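Local coordinates for secretory-abundant heat soluble protein 1 (PDB 5XN9) that is a secreted, heat-soluble tardigrade protein that acts as a molecular shield under water-deficient conditions and has a fold related to fatty-acid-binding proteins, at residues K106-E120 with Y123-K136. Numbering follows the deposited sequence. Where two conformers were deposited one is given.
Sequences KVIHDEYKVNGDELE and YKVGDVTAKRWYKK. With MG (magnesium ion), chain C; ZN (zinc ion), chain D; ACY (acetic acid), chain L.
E120, K131 and W133 meet on the outer surface of an antiparallel β-meander, the last three strands of a barrel of the fatty-acid-binding-protein type; strand 118-125 lies between 106-114 and 128-136. In one of its two deposited conformers the E120 chain is extended, with CG anti to the backbone N (chi1 -175°), and runs alongside the W133 indole, so that CG lies 3.2 Å from W133 NE1. Its carboxylate divides between two donors. OE1 forms a salt bridge with K131 NZ at 2.6 Å, the lysine chain bending at its end (chi4 -71°) to turn NZ toward it, while OE2 takes a weak, bent bond from W133 NE1 at the indole edge. On the other side of E120's strand neighbour L119, E118 also lies beside the indole, its OE2 3.7 Å from W133 CD1, but its main polar partner is R17, which makes a cation-pi contact with W133.

L119 and Y134 form a hydrogen-bonded pair facing the interior. There Y134 OH binds magnesium at 2.0 Å, together with H43 and an acetate probably from crystallisation. Y123 OH donates to acetate O, which R132 NH1 also reaches; N38 holds the other end of that guanidinium.

Nearer the type II' turn V125-V128, H109 pairs with K124, and in one of its two conformers its NE2 shares a zinc with E98. Beyond them, one water links strand 106-114 to the turn, donating to V107 O and accepting from G126 N at 2.9 Å.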
loop_
_atom_site.group_PDB
_atom_site.type_symbol
_atom_site.label_atom_id
_atom_site.label_comp_id
_atom_site.label_asym_id
_atom_site.label_seq_id
_atom_site.Cartn_x
_atom_site.Cartn_y
_atom_site.Cartn_z
ATOM N N LYS A 106 -4.809 -6.071 -14.828
ATOM C CA LYS A 106 -3.852 -5.102 -14.313
ATOM C C LYS A 106 -2.847 -5.781 -13.393
ATOM O O LYS A 106 -3.188 -6.700 -12.631
ATOM C CB LYS A 106 -4.542 -3.951 -13.562
ATOM C CG LYS A 106 -5.407 -3.021 -14.422
ATOM C CD LYS A 106 -4.564 -2.055 -15.260
ATOM C CE LYS A 106 -5.429 -1.125 -16.115
ATOM N NZ LYS A 106 -5.832 -1.774 -17.388
ATOM N N VAL A 107 -1.601 -5.324 -13.486
ATOM C CA VAL A 107 -0.535 -5.682 -12.561
ATOM C C VAL A 107 -0.031 -4.387 -11.944
ATOM O O VAL A 107 0.298 -3.441 -12.668
ATOM C CB VAL A 107 0.606 -6.422 -13.289
ATOM C CG1 VAL A 107 1.763 -6.718 -12.330
ATOM C CG2 VAL A 107 0.078 -7.692 -13.922
ATOM N N ILE A 108 0.011 -4.339 -10.615
ATOM C CA ILE A 108 0.383 -3.141 -9.872
ATOM C C ILE A 108 1.609 -3.452 -9.028
ATOM O O ILE A 108 1.695 -4.521 -8.412
ATOM C CB ILE A 108 -0.771 -2.673 -8.959
ATOM C CG1 ILE A 108 -2.041 -2.408 -9.773
ATOM C CG2 ILE A 108 -0.379 -1.424 -8.186
ATOM C CD1 ILE A 108 -3.255 -2.161 -8.913
ATOM N N HIS A 109 2.566 -2.526 -9.025
ATOM C CA HIS A 109 3.717 -2.584 -8.135
ATOM C C HIS A 109 3.527 -1.571 -7.018
ATOM O O HIS A 109 3.230 -0.401 -7.282
ATOM C CB HIS A 109 5.003 -2.247 -8.893
ATOM C CG HIS A 109 5.444 -3.316 -9.836
ATOM N ND1 HIS A 109 6.480 -3.139 -10.731
ATOM C CD2 HIS A 109 4.995 -4.580 -10.025
ATOM C CE1 HIS A 109 6.642 -4.246 -11.435
ATOM N NE2 HIS A 109 5.759 -5.137 -11.021
ATOM N N ASP A 110 3.695 -2.022 -5.780
ATOM C CA ASP A 110 3.747 -1.144 -4.622
ATOM C C ASP A 110 5.131 -1.279 -4.011
ATOM O O ASP A 110 5.679 -2.380 -3.938
ATOM C CB ASP A 110 2.738 -1.600 -3.570
ATOM C CG ASP A 110 1.349 -1.074 -3.822
ATOM O OD1 ASP A 110 1.180 -0.255 -4.751
ATOM O OD2 ASP A 110 0.432 -1.471 -3.074
ATOM N N GLU A 111 5.716 -0.160 -3.617
ATOM C CA GLU A 111 6.982 -0.190 -2.906
ATOM C C GLU A 111 6.864 0.680 -1.668
ATOM O O GLU A 111 6.215 1.728 -1.693
ATOM C CB GLU A 111 8.162 0.269 -3.779
ATOM C CG GLU A 111 9.505 0.255 -3.051
ATOM C CD GLU A 111 10.618 0.919 -3.839
ATOM O OE1 GLU A 111 11.575 0.219 -4.219
ATOM O OE2 GLU A 111 10.535 2.140 -4.077
ATOM N N TYR A 112 7.471 0.221 -0.581
ATOM C CA TYR A 112 7.528 0.964 0.674
ATOM C C TYR A 112 8.994 1.159 1.030
ATOM O O TYR A 112 9.698 0.185 1.315
ATOM C CB TYR A 112 6.828 0.190 1.797
ATOM C CG TYR A 112 5.368 -0.077 1.528
ATOM C CD1 TYR A 112 4.976 -1.104 0.672
ATOM C CD2 TYR A 112 4.375 0.693 2.130
ATOM C CE1 TYR A 112 3.636 -1.346 0.414
ATOM C CE2 TYR A 112 3.029 0.457 1.876
ATOM C CZ TYR A 112 2.670 -0.564 1.014
ATOM O OH TYR A 112 1.338 -0.803 0.739
ATOM N N LYS A 113 9.450 2.411 1.027
ATOM C CA LYS A 113 10.858 2.734 1.213
ATOM C C LYS A 113 10.972 3.770 2.321
ATOM O O LYS A 113 10.445 4.882 2.192
ATOM C CB LYS A 113 11.435 3.274 -0.098
ATOM C CG LYS A 113 12.857 3.791 -0.033
ATOM C CD LYS A 113 13.246 4.352 -1.399
ATOM C CE LYS A 113 14.576 5.102 -1.382
ATOM N NZ LYS A 113 14.989 5.525 -2.756
ATOM N N VAL A 114 11.660 3.412 3.402
ATOM C CA VAL A 114 11.742 4.248 4.592
ATOM C C VAL A 114 13.073 4.984 4.557
ATOM O O VAL A 114 14.138 4.366 4.646
ATOM C CB VAL A 114 11.569 3.424 5.876
ATOM C CG1 VAL A 114 11.852 4.285 7.099
ATOM C CG2 VAL A 114 10.164 2.848 5.938
ATOM N N ASN A 115 13.010 6.305 4.414
ATOM C CA ASN A 115 14.187 7.160 4.364
ATOM C C ASN A 115 14.640 7.597 5.749
ATOM O O ASN A 115 15.546 8.430 5.860
ATOM C CB ASN A 115 13.898 8.393 3.503
ATOM C CG ASN A 115 13.148 8.054 2.223
ATOM O OD1 ASN A 115 11.961 7.722 2.253
ATOM N ND2 ASN A 115 13.836 8.147 1.091
ATOM N N GLY A 116 14.043 7.043 6.801
ATOM C CA GLY A 116 14.249 7.527 8.151
ATOM C C GLY A 116 13.148 8.498 8.518
ATOM O O GLY A 116 12.962 9.505 7.829
ATOM N N ASP A 117 12.387 8.188 9.575
ATOM C CA ASP A 117 11.253 8.993 10.029
ATOM C C ASP A 117 10.108 9.014 9.018
ATOM O O ASP A 117 8.937 9.135 9.395
ATOM C CB ASP A 117 11.677 10.430 10.367
ATOM C CG ASP A 117 13.054 10.504 11.002
ATOM O OD1 ASP A 117 13.295 9.788 11.996
ATOM O OD2 ASP A 117 13.895 11.280 10.500
ATOM N N GLU A 118 10.434 8.890 7.735
ATOM C CA GLU A 118 9.498 9.083 6.641
ATOM C C GLU A 118 9.431 7.824 5.783
ATOM O O GLU A 118 10.419 7.101 5.628
ATOM C CB GLU A 118 9.931 10.305 5.818
ATOM C CG GLU A 118 9.734 10.229 4.317
ATOM C CD GLU A 118 10.210 11.496 3.625
ATOM O OE1 GLU A 118 9.696 12.586 3.957
ATOM O OE2 GLU A 118 11.111 11.404 2.764
ATOM N N LEU A 119 8.249 7.544 5.245
ATOM C CA LEU A 119 8.055 6.408 4.355
ATOM C C LEU A 119 7.592 6.927 3.004
ATOM O O LEU A 119 6.601 7.661 2.923
ATOM C CB LEU A 119 7.025 5.420 4.924
ATOM C CG LEU A 119 6.903 4.075 4.202
ATOM C CD1 LEU A 119 6.439 3.005 5.173
ATOM C CD2 LEU A 119 5.944 4.178 3.036
ATOM N N GLU A 120 8.290 6.519 1.948
ATOM C CA GLU A 120 7.941 6.875 0.580
ATOM C C GLU A 120 7.284 5.663 -0.073
ATOM O O GLU A 120 7.896 4.593 -0.147
ATOM C CB GLU A 120 9.204 7.277 -0.183
ATOM C CG GLU A 120 8.975 7.780 -1.600
ATOM C CD GLU A 120 10.266 8.213 -2.288
ATOM O OE1 GLU A 120 10.475 7.826 -3.459
ATOM O OE2 GLU A 120 11.071 8.937 -1.661
ATOM N N TYR A 123 3.843 3.767 -6.431
ATOM C CA TYR A 123 2.768 3.003 -7.042
ATOM C C TYR A 123 3.057 2.992 -8.531
ATOM O O TYR A 123 3.273 4.054 -9.121
ATOM C CB TYR A 123 1.420 3.716 -6.834
ATOM C CG TYR A 123 1.099 4.180 -5.416
ATOM C CD1 TYR A 123 1.757 5.267 -4.841
ATOM C CD2 TYR A 123 0.108 3.562 -4.678
ATOM C CE1 TYR A 123 1.460 5.698 -3.562
ATOM C CE2 TYR A 123 -0.208 3.993 -3.394
ATOM C CZ TYR A 123 0.473 5.061 -2.840
ATOM O OH TYR A 123 0.167 5.494 -1.565
ATOM N N LYS A 124 3.072 1.814 -9.141
ATOM C CA LYS A 124 3.341 1.736 -10.571
ATOM C C LYS A 124 2.351 0.797 -11.231
ATOM O O LYS A 124 2.077 -0.292 -10.718
ATOM C CB LYS A 124 4.744 1.220 -10.874
ATOM C CG LYS A 124 5.884 2.174 -10.601
ATOM C CD LYS A 124 7.191 1.521 -11.034
ATOM C CE LYS A 124 8.408 2.366 -10.702
ATOM N NZ LYS A 124 9.622 1.514 -10.617
ATOM N N VAL A 125 1.840 1.205 -12.390
ATOM C CA VAL A 125 1.066 0.307 -13.234
ATOM C C VAL A 125 1.498 0.573 -14.673
ATOM O O VAL A 125 1.337 1.687 -15.179
ATOM C CB VAL A 125 -0.455 0.465 -13.037
ATOM C CG1 VAL A 125 -0.906 1.922 -13.208
ATOM C CG2 VAL A 125 -1.226 -0.485 -13.936
ATOM N N GLY A 126 2.103 -0.426 -15.311
ATOM C CA GLY A 126 2.722 -0.174 -16.603
ATOM C C GLY A 126 3.771 0.912 -16.478
ATOM O O GLY A 126 4.650 0.862 -15.609
ATOM N N ASP A 127 3.693 1.917 -17.355
ATOM C CA ASP A 127 4.676 2.997 -17.394
ATOM C C ASP A 127 4.287 4.209 -16.557
ATOM O O ASP A 127 4.902 5.271 -16.708
ATOM C CB ASP A 127 4.945 3.441 -18.840
ATOM C CG ASP A 127 3.731 4.088 -19.501
ATOM O OD1 ASP A 127 2.592 3.833 -19.064
ATOM O OD2 ASP A 127 3.918 4.849 -20.482
ATOM N N VAL A 128 3.296 4.084 -15.679
ATOM C CA VAL A 128 2.782 5.211 -14.908
ATOM C C VAL A 128 3.212 5.027 -13.459
ATOM O O VAL A 128 2.896 4.002 -12.838
ATOM C CB VAL A 128 1.253 5.316 -15.022
ATOM C CG1 VAL A 128 0.729 6.423 -14.124
ATOM C CG2 VAL A 128 0.842 5.557 -16.470
ATOM N N THR A 129 3.930 6.013 -12.914
ATOM C CA THR A 129 4.424 5.919 -11.549
ATOM C C THR A 129 3.883 7.082 -10.731
ATOM O O THR A 129 3.906 8.232 -11.183
ATOM C CB THR A 129 5.952 6.012 -11.546
ATOM O OG1 THR A 129 6.493 5.016 -12.424
ATOM C CG2 THR A 129 6.508 5.830 -10.143
ATOM N N ALA A 130 3.409 6.784 -9.524
ATOM C CA ALA A 130 3.028 7.815 -8.573
ATOM C C ALA A 130 3.766 7.589 -7.262
ATOM O O ALA A 130 4.272 6.498 -6.988
ATOM C CB ALA A 130 1.518 7.852 -8.332
ATOM N N LYS A 131 3.823 8.639 -6.450
ATOM C CA LYS A 131 4.490 8.553 -5.166
ATOM C C LYS A 131 3.670 9.274 -4.116
ATOM O O LYS A 131 2.979 10.258 -4.399
ATOM C CB LYS A 131 5.888 9.159 -5.221
ATOM C CG LYS A 131 6.890 8.294 -5.956
ATOM C CD LYS A 131 8.225 8.990 -6.055
ATOM C CE LYS A 131 9.252 8.095 -6.714
ATOM N NZ LYS A 131 9.629 6.988 -5.812
ATOM N N ARG A 132 3.770 8.779 -2.892
ATOM C CA ARG A 132 3.106 9.412 -1.773
ATOM C C ARG A 132 4.007 9.260 -0.562
ATOM O O ARG A 132 4.644 8.221 -0.391
ATOM C CB ARG A 132 1.778 8.715 -1.554
ATOM C CG ARG A 132 0.799 9.558 -0.901
ATOM C CD ARG A 132 -0.539 8.915 -0.889
ATOM N NE ARG A 132 -1.436 9.796 -0.189
ATOM C CZ ARG A 132 -2.596 9.427 0.318
ATOM N NH1 ARG A 132 -3.007 8.167 0.206
ATOM N NH2 ARG A 132 -3.330 10.326 0.939
ATOM N N TRP A 133 4.095 10.307 0.257
ATOM C CA TRP A 133 4.981 10.296 1.409
ATOM C C TRP A 133 4.176 10.231 2.697
ATOM O O TRP A 133 3.139 10.894 2.827
ATOM C CB TRP A 133 5.907 11.508 1.410
ATOM C CG TRP A 133 6.970 11.368 0.369
ATOM C CD1 TRP A 133 8.232 10.882 0.552
ATOM C CD2 TRP A 133 6.854 11.667 -1.028
ATOM N NE1 TRP A 133 8.916 10.883 -0.638
ATOM C CE2 TRP A 133 8.092 11.354 -1.625
ATOM C CE3 TRP A 133 5.826 12.174 -1.831
ATOM C CZ2 TRP A 133 8.334 11.540 -2.985
ATOM C CZ3 TRP A 133 6.068 12.357 -3.183
ATOM C CH2 TRP A 133 7.314 12.044 -3.745
ATOM N N TYR A 134 4.658 9.417 3.634
ATOM C CA TYR A 134 4.014 9.180 4.915
ATOM C C TYR A 134 4.985 9.508 6.043
ATOM O O TYR A 134 6.205 9.417 5.880
ATOM C CB TYR A 134 3.604 7.700 5.035
ATOM C CG TYR A 134 2.506 7.300 4.081
ATOM C CD1 TYR A 134 2.762 7.087 2.728
ATOM C CD2 TYR A 134 1.203 7.146 4.529
ATOM C CE1 TYR A 134 1.749 6.738 1.862
ATOM C CE2 TYR A 134 0.186 6.799 3.668
ATOM C CZ TYR A 134 0.462 6.597 2.336
ATOM O OH TYR A 134 -0.546 6.249 1.464
ATOM N N LYS A 135 4.438 9.875 7.197
ATOM C CA LYS A 135 5.221 10.113 8.402
ATOM C C LYS A 135 4.780 9.143 9.493
ATOM O O LYS A 135 3.672 8.615 9.465
ATOM C CB LYS A 135 5.031 11.550 8.893
ATOM C CG LYS A 135 3.575 11.900 9.181
ATOM C CD LYS A 135 3.408 13.355 9.604
ATOM C CE LYS A 135 1.937 13.711 9.786
ATOM N NZ LYS A 135 1.740 15.136 10.186
ATOM N N LYS A 136 5.665 8.900 10.457
ATOM C CA LYS A 136 5.285 8.097 11.615
ATOM C C LYS A 136 4.157 8.783 12.380
ATOM O O LYS A 136 4.156 10.005 12.555
ATOM C CB LYS A 136 6.491 7.918 12.538
ATOM C CG LYS A 136 7.504 6.897 12.053
ATOM C CD LYS A 136 7.085 5.478 12.420
ATOM C CE LYS A 136 8.296 4.555 12.521
ATOM N NZ LYS A 136 7.942 3.173 12.946
HETATM MG MG MG C . -1.099 4.401 1.079
HETATM ZN ZN ZN D . 5.812 -7.116 -11.552
HETATM C C ACY L . -2.628 4.170 -0.560
HETATM O O ACY L . -2.493 5.321 -1.031
HETATM O OXT ACY L . -1.681 3.373 -0.384
HETATM C CH3 ACY L . -4.007 3.715 -0.178
HETATM O O HOH W 1 2.590 -3.011 -14.056
#